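Local coordinates for clavulanic acid biosynthesis oligopeptide binding protein 2 (Streptomyces clavuligerus, PDB 2WOL), which is a solute-binding protein encoded with the clavulanic acid biosynthesis pathway and probably binds oligopeptides, as its family does in peptide transport, at residues G16-A19 with G20-A23; A288-V291 with L292-H295. All coordinates share one frame; numbering follows the deposited sequence.

Contact 1 (G16-A19 with G20-A23); sequences GWDA and GVGA
Val-21 lies across the carboxylate of Asp-18 with its CG2 methyl, and the backbone between the two residues closes a tight turn. Val-21 N donates to Asp-18 O over 3.0 Å, the bond that closes the type I turn. The reversal leaves Asp-18 CA and Val-21 CA 5.3 Å apart. On the packed side, Val-21 CB lies 3.5 Å from Asp-18 O. A chi1 of -180° puts CG1 of Val-21 anti to the backbone N and leaves CG2 beside that N, facing Asp-18; Val-21 CG2 touches Asp-18 OD1, also at 3.5 Å. The two side chains lie across one another rather than parallel. Asp-18 OD1 itself accepts a hydrogen bond from Asn-298 N, which fixes the carboxylate beside the methyl, and Gly-20 N donates to Asp-297 OD1. The far side is looser: Gly-22 is exposed and makes no contact back across the turn, and Ala-23 meets the earlier residues through its CB, 3.5 Å from Ala-19 O. Asp-18, with positive phi, serves two turns at once. It is the third residue of a type II turn from Gly-16 to Ala-19, closed by Ala-19 N to Gly-16 O at 3.1 Å, and the first of the type I turn from Asp-18 to Val-21. The two beta turns overlap, sharing Asp-18 and Ala-19, in the loop before strand 34-39.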
# COMPACT_ATOMS: atom_id res chain seq x y z
N GLY A 16 -3.19 17.76 20.29
CA GLY A 16 -4.60 17.40 20.29
C GLY A 16 -4.91 16.18 19.45
O GLY A 16 -4.20 15.87 18.49
N TRP A 17 -5.99 15.49 19.81
CA TRP A 17 -6.50 14.35 19.04
C TRP A 17 -6.62 14.69 17.56
O TRP A 17 -7.19 15.72 17.19
CB TRP A 17 -7.87 13.95 19.60
CG TRP A 17 -8.55 12.82 18.90
CD1 TRP A 17 -9.50 12.91 17.93
CD2 TRP A 17 -8.35 11.42 19.14
NE1 TRP A 17 -9.90 11.65 17.54
CE2 TRP A 17 -9.21 10.72 18.27
CE3 TRP A 17 -7.51 10.69 20.00
CZ2 TRP A 17 -9.26 9.32 18.23
CZ3 TRP A 17 -7.57 9.30 19.97
CH2 TRP A 17 -8.44 8.63 19.08
N ASP A 18 -6.05 13.82 16.71
CA ASP A 18 -6.11 13.95 15.25
C ASP A 18 -5.41 15.18 14.66
O ASP A 18 -5.60 15.48 13.47
CB ASP A 18 -7.56 13.88 14.74
CG ASP A 18 -7.98 12.48 14.32
OD1 ASP A 18 -7.18 11.53 14.45
OD2 ASP A 18 -9.13 12.33 13.85
N ALA A 19 -4.59 15.87 15.45
CA ALA A 19 -3.91 17.09 14.99
C ALA A 19 -2.99 16.84 13.79
O ALA A 19 -2.74 17.75 12.99
CB ALA A 19 -3.15 17.74 16.13
N GLY A 20 -2.49 15.61 13.68
CA GLY A 20 -1.60 15.23 12.58
C GLY A 20 -2.31 14.64 11.36
O GLY A 20 -1.65 14.16 10.44
N VAL A 21 -3.64 14.66 11.38
CA VAL A 21 -4.44 14.15 10.27
C VAL A 21 -4.95 15.33 9.45
O VAL A 21 -5.82 16.08 9.90
CB VAL A 21 -5.63 13.28 10.77
CG1 VAL A 21 -6.45 12.75 9.59
CG2 VAL A 21 -5.14 12.13 11.63
N GLY A 22 -4.38 15.51 8.26
CA GLY A 22 -4.75 16.63 7.39
C GLY A 22 -4.02 17.92 7.73
O GLY A 22 -4.26 18.96 7.11
N ALA A 23 -3.12 17.85 8.72
CA ALA A 23 -2.37 19.01 9.18
C ALA A 23 -1.04 18.61 9.80
O ALA A 23 -0.83 17.43 10.13
CB ALA A 23 -3.21 19.83 10.18

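Contact 2 (A288-V291 with L292-H295); sequences ADEV and LRSH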
# COMPACT_ATOMS: atom_id res chain seq x y z
N ALA A 288 -8.41 6.67 26.44
CA ALA A 288 -9.15 6.96 27.67
C ALA A 288 -8.53 8.10 28.48
O ALA A 288 -9.22 8.74 29.28
CB ALA A 288 -9.29 5.71 28.53
N ASP A 289 -7.23 8.34 28.29
CA ASP A 289 -6.51 9.38 29.03
C ASP A 289 -6.47 10.67 28.22
O ASP A 289 -6.04 10.67 27.06
CB ASP A 289 -5.09 8.91 29.35
CG ASP A 289 -4.35 9.88 30.25
OD1 ASP A 289 -3.53 10.66 29.74
OD2 ASP A 289 -4.61 9.87 31.48
N GLU A 290 -6.90 11.77 28.83
CA GLU A 290 -7.03 13.05 28.14
C GLU A 290 -5.68 13.58 27.63
O GLU A 290 -5.60 14.14 26.54
CB GLU A 290 -7.74 14.09 29.03
CG GLU A 290 -8.22 15.36 28.31
CD GLU A 290 -9.38 15.14 27.33
OE1 GLU A 290 -10.06 14.09 27.38
OE2 GLU A 290 -9.62 16.05 26.51
N VAL A 291 -4.63 13.39 28.42
CA VAL A 291 -3.28 13.79 28.00
C VAL A 291 -2.80 12.91 26.84
O VAL A 291 -2.31 13.42 25.83
CB VAL A 291 -2.27 13.78 29.18
CG1 VAL A 291 -0.86 14.07 28.68
CG2 VAL A 291 -2.68 14.80 30.24
N LEU A 292 -2.96 11.59 26.98
CA LEU A 292 -2.55 10.66 25.92
C LEU A 292 -3.33 10.83 24.61
O LEU A 292 -2.75 10.70 23.52
CB LEU A 292 -2.61 9.21 26.41
CG LEU A 292 -1.61 8.80 27.51
CD1 LEU A 292 -1.76 7.32 27.82
CD2 LEU A 292 -0.17 9.13 27.14
N ARG A 293 -4.62 11.15 24.71
CA ARG A 293 -5.45 11.43 23.54
C ARG A 293 -4.87 12.56 22.69
O ARG A 293 -4.94 12.54 21.46
CB ARG A 293 -6.87 11.82 23.96
CG ARG A 293 -7.77 10.66 24.29
CD ARG A 293 -9.20 11.15 24.52
NE ARG A 293 -9.86 11.51 23.27
CZ ARG A 293 -10.46 10.64 22.46
NH1 ARG A 293 -10.49 9.34 22.77
NH2 ARG A 293 -11.03 11.05 21.34
N SER A 294 -4.29 13.56 23.36
CA SER A 294 -3.73 14.72 22.70
C SER A 294 -2.47 14.39 21.89
O SER A 294 -2.02 15.20 21.07
CB SER A 294 -3.45 15.84 23.71
OG SER A 294 -2.31 15.57 24.49
N HIS A 295 -1.92 13.20 22.12
CA HIS A 295 -0.72 12.72 21.43
C HIS A 295 -1.05 11.65 20.38
O HIS A 295 -0.15 10.98 19.88
CB HIS A 295 0.28 12.13 22.43
CG HIS A 295 0.71 13.07 23.50
ND1 HIS A 295 1.44 14.22 23.24
CD2 HIS A 295 0.54 13.04 24.85
CE1 HIS A 295 1.69 14.85 24.38
NE2 HIS A 295 1.15 14.15 25.36
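Asp-289 caps the short helix 290-293 by reaching forward to Leu-292. A chi1 of -173° carries the carboxylate forward alongside the first turn: Asp-289 CB rests 3.9 Å from Leu-292 CB, CG comes close to Leu-292 CG, and Asp-289 OD1 accepts from Leu-292 N at 3.0 Å with its anti lone pair, a nearly straight N-cap bond (160°). Asp-289 OD1 also touches Leu-292 CG at 3.5 Å, so the leucine packs against its capping group. The backbone follows suit, Arg-293 N donating to Asp-289 O over 2.8 Å. At the other end of the turn Ser-294 OG donates to Val-291 O at 2.5 Å, shorter than usual and doubtful in its exact value; Ser-294 N adds a weak bond to the same oxygen, and His-295 CD2 lies 3.0 Å from Val-291 O. Val-291 and His-295 run side by side, Val-291 CG1 being 3.9 Å from His-295 NE2, while Ser-294 OG stands over the centre of one imidazole face. His-295 NE2 is bound to Thr-12 O and Ser-294 OG to Gly-14 N, both from the N-terminal segment. This weakly bonded turn follows helix 280-288 and leads into strand 296-297, which pairs with strand 523-534.

In the fold
Contact 1 and contact 2 lie about 13 Å apart between centres, on the same side of the molecule, and they touch directly although some 265 residues of chain separate them. Gly-16 N is probably hydrogen-bonded to Ser-294 O at 2.9 Å, and Trp-17 CE3 packs on Arg-293 O at 3.5 Å, with a cation-pi interaction between those two side chains. Arg-535, just beyond strand 523-534, ties both together: it bonds to Gly-16 O through NH2 and to Ser-294 O through NH1. The N-terminal loop is thereby laid along the end of helix 290-293 and strand 296-297; the centres of contacts 1 and 2 lie about 21 Å and 29 Å from the centre of the chain.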